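Local coordinates for protein L-hydantoinase (Arthrobacter aurescens, PDB 1GKR) that hydrolyses hydantoin derivatives at a two-zinc centre, favouring aryl over alkyl compounds, with an enantioselectivity that depends on the substrate, at residues Asp273-Glu276 / Tyr281-Val284; Asp104-Lys109 / Phe121-Gly126; Leu248-Gln253 / Asn303-Thr308; Gly349-Arg354 / Pro418-Pro423. All blocks are in the same frame, centred on the assembly; numbering follows the deposited sequence.

Contact 1: Asp273-Glu276 / Tyr281-Val284; sequences DDAE and YMKV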
loop_
_atom_site.group_PDB
_atom_site.type_symbol
_atom_site.label_atom_id
_atom_site.label_comp_id
_atom_site.label_asym_id
_atom_site.label_seq_id
_atom_site.Cartn_x
_atom_site.Cartn_y
_atom_site.Cartn_z
ATOM N N ASP A 273 -20.276 -20.209 14.978
ATOM C CA ASP A 273 -21.632 -20.522 15.391
ATOM C C ASP A 273 -21.945 -22.012 15.379
ATOM O O ASP A 273 -23.089 -22.422 15.221
ATOM C CB ASP A 273 -22.736 -19.694 14.673
ATOM C CG ASP A 273 -22.371 -19.244 13.285
ATOM O OD1 ASP A 273 -22.420 -20.069 12.350
ATOM O OD2 ASP A 273 -22.060 -18.043 13.130
ATOM N N ASP A 274 -20.906 -22.817 15.580
ATOM C CA ASP A 274 -21.025 -24.271 15.680
ATOM C C ASP A 274 -20.470 -24.581 17.063
ATOM O O ASP A 274 -20.550 -25.708 17.554
ATOM C CB ASP A 274 -20.158 -24.990 14.642
ATOM C CG ASP A 274 -20.764 -24.982 13.264
ATOM O OD1 ASP A 274 -21.947 -25.360 13.144
ATOM O OD2 ASP A 274 -20.056 -24.614 12.299
ATOM N N ALA A 275 -19.896 -23.550 17.679
ATOM C CA ALA A 275 -19.282 -23.668 18.987
ATOM C C ALA A 275 -20.196 -24.310 20.013
ATOM O O ALA A 275 -19.774 -25.189 20.761
ATOM C CB ALA A 275 -18.830 -22.305 19.474
ATOM N N GLU A 276 -21.450 -23.886 20.045
ATOM C CA GLU A 276 -22.376 -24.435 21.019
ATOM C C GLU A 276 -22.674 -25.923 20.917
ATOM O O GLU A 276 -22.708 -26.608 21.936
ATOM C CB GLU A 276 -23.676 -23.642 21.006
ATOM C CG GLU A 276 -23.685 -22.519 22.025
ATOM C CD GLU A 276 -24.740 -21.476 21.714
ATOM O OE1 GLU A 276 -25.914 -21.863 21.497
ATOM O OE2 GLU A 276 -24.392 -20.270 21.689
ATOM N N TYR A 281 -14.712 -30.038 21.183
ATOM C CA TYR A 281 -14.183 -30.852 20.094
ATOM C C TYR A 281 -13.803 -30.007 18.896
ATOM O O TYR A 281 -13.319 -30.501 17.885
ATOM C CB TYR A 281 -15.211 -31.919 19.716
ATOM C CG TYR A 281 -15.319 -32.953 20.802
ATOM C CD1 TYR A 281 -14.252 -33.819 21.061
ATOM C CD2 TYR A 281 -16.434 -33.003 21.645
ATOM C CE1 TYR A 281 -14.284 -34.698 22.134
ATOM C CE2 TYR A 281 -16.479 -33.879 22.725
ATOM C CZ TYR A 281 -15.399 -34.722 22.964
ATOM O OH TYR A 281 -15.413 -35.579 24.038
ATOM N N MET A 282 -14.004 -28.714 19.050
ATOM C CA MET A 282 -13.730 -27.741 18.018
ATOM C C MET A 282 -12.677 -26.781 18.556
ATOM O O MET A 282 -12.254 -25.855 17.871
ATOM C CB MET A 282 -15.022 -26.999 17.730
ATOM C CG MET A 282 -14.900 -25.845 16.809
ATOM S SD MET A 282 -16.294 -24.748 17.055
ATOM C CE MET A 282 -17.528 -25.902 17.327
ATOM N N LYS A 283 -12.263 -27.000 19.800
ATOM C CA LYS A 283 -11.261 -26.136 20.401
ATOM C C LYS A 283 -9.909 -26.457 19.813
ATOM O O LYS A 283 -9.336 -27.514 20.083
ATOM C CB LYS A 283 -11.196 -26.320 21.908
ATOM C CG LYS A 283 -10.256 -25.335 22.549
ATOM C CD LYS A 283 -10.197 -25.514 24.040
ATOM C CE LYS A 283 -9.129 -24.635 24.642
ATOM N NZ LYS A 283 -8.989 -24.911 26.084
ATOM N N VAL A 284 -9.393 -25.533 19.015
ATOM C CA VAL A 284 -8.112 -25.735 18.373
ATOM C C VAL A 284 -7.338 -24.405 18.437
ATOM O O VAL A 284 -7.904 -23.381 18.821
ATOM C CB VAL A 284 -8.379 -26.223 16.929
ATOM C CG1 VAL A 284 -8.674 -25.061 16.040
ATOM C CG2 VAL A 284 -7.230 -27.070 16.431
#

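Contact 2: Asp104-Lys109 / Phe121-Gly126; sequences DAFLEK and FALYGG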
loop_
_atom_site.group_PDB
_atom_site.type_symbol
_atom_site.label_atom_id
_atom_site.label_comp_id
_atom_site.label_asym_id
_atom_site.label_seq_id
_atom_site.Cartn_x
_atom_site.Cartn_y
_atom_site.Cartn_z
ATOM N N ASP A 104 19.560 -37.847 17.683
ATOM C CA ASP A 104 19.207 -39.148 18.238
ATOM C C ASP A 104 17.715 -39.347 18.224
ATOM O O ASP A 104 17.228 -40.342 17.707
ATOM C CB ASP A 104 19.691 -39.301 19.683
ATOM C CG ASP A 104 21.202 -39.366 19.788
ATOM O OD1 ASP A 104 21.818 -40.125 19.006
ATOM O OD2 ASP A 104 21.776 -38.667 20.650
ATOM N N ALA A 105 16.984 -38.402 18.800
ATOM C CA ALA A 105 15.535 -38.518 18.853
ATOM C C ALA A 105 14.965 -38.708 17.456
ATOM O O ALA A 105 13.997 -39.460 17.264
ATOM C CB ALA A 105 14.937 -37.280 19.499
ATOM N N PHE A 106 15.583 -38.020 16.493
ATOM C CA PHE A 106 15.170 -38.052 15.098
ATOM C C PHE A 106 15.404 -39.434 14.505
ATOM O O PHE A 106 14.493 -40.021 13.914
ATOM C CB PHE A 106 15.950 -37.005 14.301
ATOM C CG PHE A 106 15.531 -36.896 12.860
ATOM C CD1 PHE A 106 14.451 -36.092 12.491
ATOM C CD2 PHE A 106 16.193 -37.615 11.873
ATOM C CE1 PHE A 106 14.034 -36.008 11.157
ATOM C CE2 PHE A 106 15.785 -37.541 10.537
ATOM C CZ PHE A 106 14.704 -36.737 10.182
ATOM N N LEU A 107 16.626 -39.943 14.650
ATOM C CA LEU A 107 16.963 -41.267 14.124
ATOM C C LEU A 107 16.070 -42.357 14.707
ATOM O O LEU A 107 15.716 -43.321 14.020
ATOM C CB LEU A 107 18.419 -41.621 14.426
ATOM C CG LEU A 107 19.513 -41.323 13.402
ATOM C CD1 LEU A 107 18.922 -40.893 12.080
ATOM C CD2 LEU A 107 20.397 -40.249 13.953
ATOM N N GLU A 108 15.712 -42.202 15.977
ATOM C CA GLU A 108 14.870 -43.183 16.632
ATOM C C GLU A 108 13.452 -43.136 16.082
ATOM O O GLU A 108 12.860 -44.183 15.808
ATOM C CB GLU A 108 14.862 -42.955 18.149
ATOM C CG GLU A 108 14.213 -44.078 18.962
ATOM C CD GLU A 108 14.774 -45.468 18.633
ATOM O OE1 GLU A 108 16.005 -45.584 18.409
ATOM O OE2 GLU A 108 13.986 -46.446 18.610
ATOM N N LYS A 109 12.912 -41.927 15.905
ATOM C CA LYS A 109 11.554 -41.781 15.382
ATOM C C LYS A 109 11.479 -42.331 13.959
ATOM O O LYS A 109 10.492 -42.948 13.577
ATOM C CB LYS A 109 11.108 -40.313 15.403
ATOM C CG LYS A 109 9.641 -40.145 15.030
ATOM C CD LYS A 109 9.206 -38.690 14.855
ATOM C CE LYS A 109 8.739 -38.083 16.149
ATOM N NZ LYS A 109 7.690 -37.059 15.905
ATOM N N PHE A 121 6.101 -41.425 4.568
ATOM C CA PHE A 121 6.283 -40.297 5.460
ATOM C C PHE A 121 7.599 -39.546 5.321
ATOM O O PHE A 121 8.605 -40.087 4.863
ATOM C CB PHE A 121 6.187 -40.794 6.898
ATOM C CG PHE A 121 7.278 -41.774 7.260
ATOM C CD1 PHE A 121 7.229 -43.092 6.811
ATOM C CD2 PHE A 121 8.398 -41.357 7.983
ATOM C CE1 PHE A 121 8.285 -43.984 7.071
ATOM C CE2 PHE A 121 9.456 -42.243 8.246
ATOM C CZ PHE A 121 9.398 -43.555 7.788
ATOM N N ALA A 122 7.570 -38.294 5.760
ATOM C CA ALA A 122 8.730 -37.424 5.781
ATOM C C ALA A 122 8.737 -36.908 7.222
ATOM O O ALA A 122 7.705 -36.948 7.901
ATOM C CB ALA A 122 8.545 -36.272 4.811
ATOM N N LEU A 123 9.873 -36.409 7.696
ATOM C CA LEU A 123 9.932 -35.931 9.064
ATOM C C LEU A 123 10.439 -34.524 9.283
ATOM O O LEU A 123 11.335 -34.045 8.590
ATOM C CB LEU A 123 10.785 -36.871 9.896
ATOM C CG LEU A 123 10.226 -38.270 10.054
ATOM C CD1 LEU A 123 11.242 -39.107 10.776
ATOM C CD2 LEU A 123 8.923 -38.225 10.827
ATOM N N TYR A 124 9.847 -33.882 10.282
ATOM C CA TYR A 124 10.209 -32.541 10.710
ATOM C C TYR A 124 11.170 -32.714 11.867
ATOM O O TYR A 124 11.165 -33.738 12.548
ATOM C CB TYR A 124 9.016 -31.813 11.306
ATOM C CG TYR A 124 8.095 -31.145 10.349
ATOM C CD1 TYR A 124 8.455 -29.944 9.738
ATOM C CD2 TYR A 124 6.818 -31.667 10.110
ATOM C CE1 TYR A 124 7.560 -29.269 8.923
ATOM C CE2 TYR A 124 5.917 -31.005 9.296
ATOM C CZ TYR A 124 6.293 -29.805 8.708
ATOM O OH TYR A 124 5.408 -29.128 7.913
ATOM N N GLY A 125 11.974 -31.691 12.097
ATOM C CA GLY A 125 12.871 -31.689 13.226
ATOM C C GLY A 125 12.283 -30.541 14.028
ATOM O O GLY A 125 11.443 -29.796 13.517
ATOM N N GLY A 126 12.689 -30.386 15.275
ATOM C CA GLY A 126 12.153 -29.293 16.053
ATOM C C GLY A 126 13.182 -28.197 16.238
ATOM O O GLY A 126 14.385 -28.451 16.325
HETATM O O HOH W 1 8.995 -35.508 13.331
#

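Contact 3: Leu248-Gln253 / Asn303-Thr308; sequences LIHQAQ and NGLIDT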
loop_
_atom_site.group_PDB
_atom_site.type_symbol
_atom_site.label_atom_id
_atom_site.label_comp_id
_atom_site.label_asym_id
_atom_site.label_seq_id
_atom_site.Cartn_x
_atom_site.Cartn_y
_atom_site.Cartn_z
ATOM N N LEU A 248 -2.151 -10.751 4.484
ATOM C CA LEU A 248 -0.838 -10.269 4.904
ATOM C C LEU A 248 0.275 -11.105 4.285
ATOM O O LEU A 248 1.250 -10.569 3.761
ATOM C CB LEU A 248 -0.726 -10.329 6.427
ATOM C CG LEU A 248 -0.814 -9.040 7.261
ATOM C CD1 LEU A 248 -1.745 -8.040 6.618
ATOM C CD2 LEU A 248 -1.306 -9.394 8.661
ATOM N N ILE A 249 0.123 -12.424 4.347
ATOM C CA ILE A 249 1.122 -13.331 3.800
ATOM C C ILE A 249 1.149 -13.243 2.286
ATOM O O ILE A 249 2.222 -13.158 1.672
ATOM C CB ILE A 249 0.839 -14.796 4.216
ATOM C CG1 ILE A 249 0.982 -14.930 5.727
ATOM C CG2 ILE A 249 1.800 -15.739 3.535
ATOM C CD1 ILE A 249 0.509 -16.243 6.255
ATOM N N HIS A 250 -0.034 -13.270 1.682
ATOM C CA HIS A 250 -0.126 -13.184 0.233
ATOM C C HIS A 250 0.569 -11.919 -0.279
ATOM O O HIS A 250 1.378 -11.966 -1.207
ATOM C CB HIS A 250 -1.583 -13.174 -0.209
ATOM C CG HIS A 250 -1.746 -13.348 -1.680
ATOM N ND1 HIS A 250 -1.209 -14.423 -2.360
ATOM C CD2 HIS A 250 -2.324 -12.560 -2.616
ATOM C CE1 HIS A 250 -1.446 -14.284 -3.653
ATOM N NE2 HIS A 250 -2.120 -13.162 -3.835
ATOM N N GLN A 251 0.247 -10.790 0.341
ATOM C CA GLN A 251 0.844 -9.530 -0.039
ATOM C C GLN A 251 2.364 -9.625 0.010
ATOM O O GLN A 251 3.056 -9.205 -0.914
ATOM C CB GLN A 251 0.354 -8.426 0.890
ATOM C CG GLN A 251 1.010 -7.082 0.617
ATOM C CD GLN A 251 0.793 -6.598 -0.819
ATOM O OE1 GLN A 251 -0.345 -6.342 -1.233
ATOM N NE2 GLN A 251 1.884 -6.473 -1.586
ATOM N N ALA A 252 2.884 -10.196 1.090
ATOM C CA ALA A 252 4.320 -10.323 1.242
ATOM C C ALA A 252 4.934 -11.262 0.221
ATOM O O ALA A 252 6.004 -10.970 -0.304
ATOM C CB ALA A 252 4.669 -10.782 2.652
ATOM N N GLN A 253 4.288 -12.387 -0.080
ATOM C CA GLN A 253 4.910 -13.286 -1.054
ATOM C C GLN A 253 4.850 -12.596 -2.400
ATOM O O GLN A 253 5.769 -12.682 -3.222
ATOM C CB GLN A 253 4.220 -14.661 -1.112
ATOM C CG GLN A 253 2.925 -14.723 -1.863
ATOM C CD GLN A 253 2.454 -16.151 -2.117
ATOM O OE1 GLN A 253 1.420 -16.357 -2.740
ATOM N NE2 GLN A 253 3.205 -17.134 -1.637
ATOM N N ASN A 303 -9.367 -18.708 -5.070
ATOM C CA ASN A 303 -8.633 -17.700 -5.809
ATOM C C ASN A 303 -7.113 -17.774 -5.746
ATOM O O ASN A 303 -6.421 -16.971 -6.370
ATOM C CB ASN A 303 -9.115 -16.314 -5.397
ATOM C CG ASN A 303 -10.490 -16.000 -5.957
ATOM O OD1 ASN A 303 -10.738 -16.207 -7.141
ATOM N ND2 ASN A 303 -11.386 -15.496 -5.116
ATOM N N GLY A 304 -6.584 -18.728 -4.993
ATOM C CA GLY A 304 -5.142 -18.864 -4.932
ATOM C C GLY A 304 -4.368 -18.173 -3.826
ATOM O O GLY A 304 -3.142 -18.208 -3.863
ATOM N N LEU A 305 -5.039 -17.552 -2.856
ATOM C CA LEU A 305 -4.317 -16.894 -1.768
ATOM C C LEU A 305 -3.878 -17.864 -0.673
ATOM O O LEU A 305 -3.033 -17.541 0.163
ATOM C CB LEU A 305 -5.155 -15.786 -1.146
ATOM C CG LEU A 305 -5.205 -14.505 -1.969
ATOM C CD1 LEU A 305 -5.933 -14.775 -3.259
ATOM C CD2 LEU A 305 -5.905 -13.427 -1.188
ATOM N N ILE A 306 -4.458 -19.054 -0.666
ATOM C CA ILE A 306 -4.088 -20.047 0.318
ATOM C C ILE A 306 -3.229 -21.082 -0.389
ATOM O O ILE A 306 -3.701 -21.802 -1.251
ATOM C CB ILE A 306 -5.337 -20.663 0.923
ATOM C CG1 ILE A 306 -6.065 -19.573 1.719
ATOM C CG2 ILE A 306 -4.969 -21.857 1.769
ATOM C CD1 ILE A 306 -7.245 -20.050 2.501
ATOM N N ASP A 307 -1.962 -21.147 -0.020
ATOM C CA ASP A 307 -1.018 -22.048 -0.665
ATOM C C ASP A 307 -1.149 -23.537 -0.411
ATOM O O ASP A 307 -1.026 -24.331 -1.342
ATOM C CB ASP A 307 0.397 -21.595 -0.333
ATOM C CG ASP A 307 0.633 -20.167 -0.735
ATOM O OD1 ASP A 307 0.647 -19.926 -1.959
ATOM O OD2 ASP A 307 0.780 -19.290 0.154
ATOM N N THR A 308 -1.380 -23.927 0.837
ATOM C CA THR A 308 -1.511 -25.343 1.157
ATOM C C THR A 308 -2.582 -25.600 2.199
ATOM O O THR A 308 -2.993 -24.710 2.944
ATOM C CB THR A 308 -0.205 -25.927 1.729
ATOM O OG1 THR A 308 0.062 -25.307 2.992
ATOM C CG2 THR A 308 0.966 -25.692 0.787
HETATM O O HOH W 2 -0.187 -16.642 -0.254
HETATM O O HOH W 3 -0.761 -17.814 -2.908
#

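Contact 4: Gly349-Arg354 / Pro418-Pro423; sequences GVNKGR and PVTGAP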
loop_
_atom_site.group_PDB
_atom_site.type_symbol
_atom_site.label_atom_id
_atom_site.label_comp_id
_atom_site.label_asym_id
_atom_site.label_seq_id
_atom_site.Cartn_x
_atom_site.Cartn_y
_atom_site.Cartn_z
ATOM N N GLY A 349 -16.594 -28.383 -0.678
ATOM C CA GLY A 349 -15.863 -27.527 -1.590
ATOM C C GLY A 349 -16.189 -27.857 -3.040
ATOM O O GLY A 349 -16.915 -27.119 -3.717
ATOM N N VAL A 350 -15.670 -28.982 -3.518
ATOM C CA VAL A 350 -15.893 -29.395 -4.892
ATOM C C VAL A 350 -17.353 -29.655 -5.222
ATOM O O VAL A 350 -17.907 -29.000 -6.103
ATOM C CB VAL A 350 -15.068 -30.645 -5.242
ATOM C CG1 VAL A 350 -15.422 -31.119 -6.638
ATOM C CG2 VAL A 350 -13.582 -30.317 -5.167
ATOM N N ASN A 351 -17.978 -30.594 -4.516
ATOM C CA ASN A 351 -19.380 -30.936 -4.768
ATOM C C ASN A 351 -20.382 -29.862 -4.402
ATOM O O ASN A 351 -21.585 -30.057 -4.553
ATOM C CB ASN A 351 -19.777 -32.205 -4.025
ATOM C CG ASN A 351 -19.302 -33.450 -4.716
ATOM O OD1 ASN A 351 -18.859 -33.403 -5.867
ATOM N ND2 ASN A 351 -19.402 -34.587 -4.025
ATOM N N LYS A 352 -19.906 -28.734 -3.908
ATOM C CA LYS A 352 -20.821 -27.679 -3.525
ATOM C C LYS A 352 -20.509 -26.477 -4.390
ATOM O O LYS A 352 -21.022 -25.382 -4.173
ATOM C CB LYS A 352 -20.657 -27.371 -2.038
ATOM C CG LYS A 352 -21.864 -26.747 -1.413
ATOM C CD LYS A 352 -21.883 -26.965 0.082
ATOM C CE LYS A 352 -22.280 -28.391 0.412
ATOM N NZ LYS A 352 -22.577 -28.558 1.868
ATOM N N GLY A 353 -19.645 -26.709 -5.373
ATOM C CA GLY A 353 -19.274 -25.689 -6.332
ATOM C C GLY A 353 -18.389 -24.539 -5.922
ATOM O O GLY A 353 -18.161 -23.655 -6.738
ATOM N N ARG A 354 -17.886 -24.508 -4.694
ATOM C CA ARG A 354 -17.022 -23.389 -4.322
ATOM C C ARG A 354 -15.511 -23.670 -4.373
ATOM O O ARG A 354 -14.710 -22.869 -3.900
ATOM C CB ARG A 354 -17.428 -22.826 -2.954
ATOM C CG ARG A 354 -17.624 -23.851 -1.902
ATOM C CD ARG A 354 -18.870 -23.536 -1.110
ATOM N NE ARG A 354 -18.707 -22.424 -0.176
ATOM C CZ ARG A 354 -18.659 -22.571 1.146
ATOM N NH1 ARG A 354 -18.753 -23.788 1.691
ATOM N NH2 ARG A 354 -18.550 -21.496 1.924
ATOM N N PRO A 418 -22.559 -34.911 6.734
ATOM C CA PRO A 418 -22.658 -35.635 5.467
ATOM C C PRO A 418 -21.384 -35.599 4.637
ATOM O O PRO A 418 -20.601 -34.649 4.710
ATOM C CB PRO A 418 -23.827 -34.948 4.771
ATOM C CG PRO A 418 -23.720 -33.562 5.253
ATOM C CD PRO A 418 -23.433 -33.729 6.728
ATOM N N VAL A 419 -21.197 -36.653 3.855
ATOM C CA VAL A 419 -20.046 -36.813 2.980
ATOM C C VAL A 419 -20.581 -37.208 1.608
ATOM O O VAL A 419 -21.235 -38.241 1.475
ATOM C CB VAL A 419 -19.137 -37.935 3.503
ATOM C CG1 VAL A 419 -17.997 -38.181 2.536
ATOM C CG2 VAL A 419 -18.625 -37.573 4.883
ATOM N N THR A 420 -20.309 -36.400 0.589
ATOM C CA THR A 420 -20.794 -36.704 -0.753
ATOM C C THR A 420 -19.677 -37.058 -1.729
ATOM O O THR A 420 -19.932 -37.359 -2.893
ATOM C CB THR A 420 -21.597 -35.525 -1.339
ATOM O OG1 THR A 420 -20.764 -34.357 -1.406
ATOM C CG2 THR A 420 -22.819 -35.236 -0.482
ATOM N N GLY A 421 -18.436 -37.019 -1.264
ATOM C CA GLY A 421 -17.331 -37.355 -2.141
ATOM C C GLY A 421 -16.203 -37.927 -1.315
ATOM O O GLY A 421 -15.993 -37.493 -0.185
ATOM N N ALA A 422 -15.481 -38.903 -1.853
ATOM C CA ALA A 422 -14.387 -39.492 -1.101
ATOM C C ALA A 422 -13.539 -40.422 -1.934
ATOM O O ALA A 422 -13.976 -40.918 -2.972
ATOM C CB ALA A 422 -14.937 -40.248 0.090
ATOM N N PRO A 423 -12.295 -40.654 -1.507
ATOM C CA PRO A 423 -11.466 -41.566 -2.295
ATOM C C PRO A 423 -12.016 -42.963 -2.019
ATOM O O PRO A 423 -12.352 -43.264 -0.879
ATOM C CB PRO A 423 -10.070 -41.363 -1.713
ATOM C CG PRO A 423 -10.350 -40.981 -0.275
ATOM C CD PRO A 423 -11.554 -40.074 -0.372
#

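Contact 1: Asp273-Glu276 / Tyr281-Val284
Met-282 is laid against Asp-274 and Ala-275, where the short helix 275-278 begins. This contact closes a tight loop in the TIM-barrel fold of the amidohydrolase family. Tyr-281, in a 3-10 segment that continues through Met-282, leads in; its OH is hydrogen-bonded to Glu-322. Met-282 then carries the whole contact from this side. With CG anti to the backbone N (chi1 173°) the chain runs out towards the helix start, and the bend at chi3 (-37°) turns the methyl group onto the backbone of Asp-274. SD lies beside the main chain of the next residue, 3.7 Å from Ala-275 CA, and CE comes within 3.9 Å of Asp-274 CB. Replacing this methionine with a serine would probably leave the helix start without its apolar neighbour and open a gap beside Ala-275. The polar end of Asp-274 looks elsewhere, OD2 taking the N-H of Thr-271, while its helix is left with no N-cap bond from this carboxylate. Lys-283 and Val-284 lead the chain away from the helix: NZ of the lysine is bonded to the carbonyls of Val-328 and Ala-331, and Val-284 O is hydrogen-bonded to Tyr-208 OH.

Contact 2: Asp104-Lys109 / Phe121-Gly126
The Phe-106 ring has the carbonyl oxygen of Tyr-124 at its edge, in the ring plane, with CE1 3.9 Å from Tyr-124 O. Leu-123 approaches the same corner obliquely, its CB 3.6 Å from Phe-106 CE1 and 3.9 Å from Phe-106 CZ. The ring gets there because CG stands anti to the backbone N (chi1 -176°), which swings the phenyl off the flank of helix 103-116 and over to Leu-123 and the Tyr-124 carbonyl. One turn further along the helix, Lys-109 meets the leucine's far end at a slant, its CD 4.1 Å from Leu-123 CD2. Leu-123 is thus wedged between a ring and a methylene chain, and helix and strand pack as successive elements of a beta-alpha-beta unit of the barrel, which starts at strand 87-92. The lysine chain bends at chi3 (-89°) and again at chi4, bringing its ammonium group to a water that accepts from Lys-109 NZ at 3.3 Å and donates to Tyr-124 O at 2.9 Å. NZ also has a long, weak ion pair with Glu-92. Beyond the carbonyl, the tyrosine side chain turns to the barrel interior, where its OH bonds to Glu-59 O near the zinc ligand His-60. The water thus ties the buried Tyr-124 carbonyl to Lys-109, the ring edge merely lying beside it, while the Leu-123 side chain's contacts with Phe-106 and Lys-109 are apolar.

Contact 3: Leu248-Gln253 / Asn303-Thr308
His-250 and Leu-305 bring the two backbones to their nearest approach, CA to CA 5.9 Å, where helix 243-254 passes the loop that follows helix 291-303. That loop opens with a Schellman motif: Gly-304 has positive phi (94°), a conformation suited to glycine, and Leu-305 follows it. The leucine side chain meets the imidazole at about a right angle and sets CG over one face of the ring in a CH-pi contact, 3.7 Å from the His-250 ring centroid and offset toward the rim at CD2. At the edge of the same ring, in its plane, a water lies 3.2 Å from His-250 ND1 and also bonds to Leu-305 O and Asp-307 OD2. The nitrogen has a weak bond to Gln-253 OE1 as well, 3.3 Å long. A second water ties Gln-253 OE1 to Gly-304 O. Gln-253 and Asp-307 come from opposite directions with amide and carboxylate planes 58° apart, and Gln-253 NE2 stays 3.7 Å from Asp-307 OD2; their main partners lie on strand 259-263, Val-259 O for the amide and Cys-261 N for the carboxylate. With a valine in place of His-250, Leu-305 would probably lose the flat surface under its CG and the first water its partner at ND1. Such a join between a helix and the loop entering the next strand, here 308-309 beside 259-263, belongs to the outer layer of a TIM barrel.

Contact 4: Gly349-Arg354 / Pro418-Pro423
A type I beta turn from Val-350 to Gly-353, at the end of helix 341-350, presents Asn-351 to Thr-420, which sits where strand 418-428 is interrupted. A nearly straight hydrogen bond links them: Asn-351 ND2 donates to Thr-420 OG1 at 3.0 Å, with an N-H...O angle of 169°. The hydroxyl oxygen lies practically in the amide plane of the asparagine, and the two side chains run alongside one another in opposite senses; Thr-420 OG1 also lies 3.5 Å from Asn-351 CB. Thr-420 reaches this place with OG1 between its backbone N and carbonyl carbon (chi1 60°). The next residue, Gly-421, passes beside the amide, its N 3.8 Å from Asn-351 ND2; a side chain there would be directed at the asparagine. In the fold, the contact connects the barrel side, to which helix 341-350 belongs, with the strands 389-393 and 398-399 that pair antiparallel with 418-428. Asn-351 ND2 also donates a weak bond to Leu-394 O, in the loop after 389-393. Thr-347 of helix 341-350 accepts the N-H of Thr-420 through its OG1, and more weakly that of Gly-421. Within the turn, Gly-353 N is bonded to Val-350 O at 3.0 Å, and Gly-353 has positive phi (72°), a backbone shape that glycine adopts readily.

Overall arrangement
Along the chain the order is contact 2, then contact 3 with contact 1 nested inside the loop it closes, then contact 4. None touches another: contacts 3 and 4 come nearest, about 7 Å between closest atoms, whereas contacts 2 and 4 have centres 35 Å apart on opposite sides of the chain's centre. All four lie within the amidohydrolase region. Contacts 2 and 3 fasten helices 103-116 and 243-254 to neighbouring parts of the barrel, contact 1 shapes a loop whose Met-282 side chain is about 12 Å from that of the zinc ligand Asp-312, and contact 4 ties helix 341-350 to strand 418-428. Contact 2 comes close to the metal site; contacts 3 and 4 lie away.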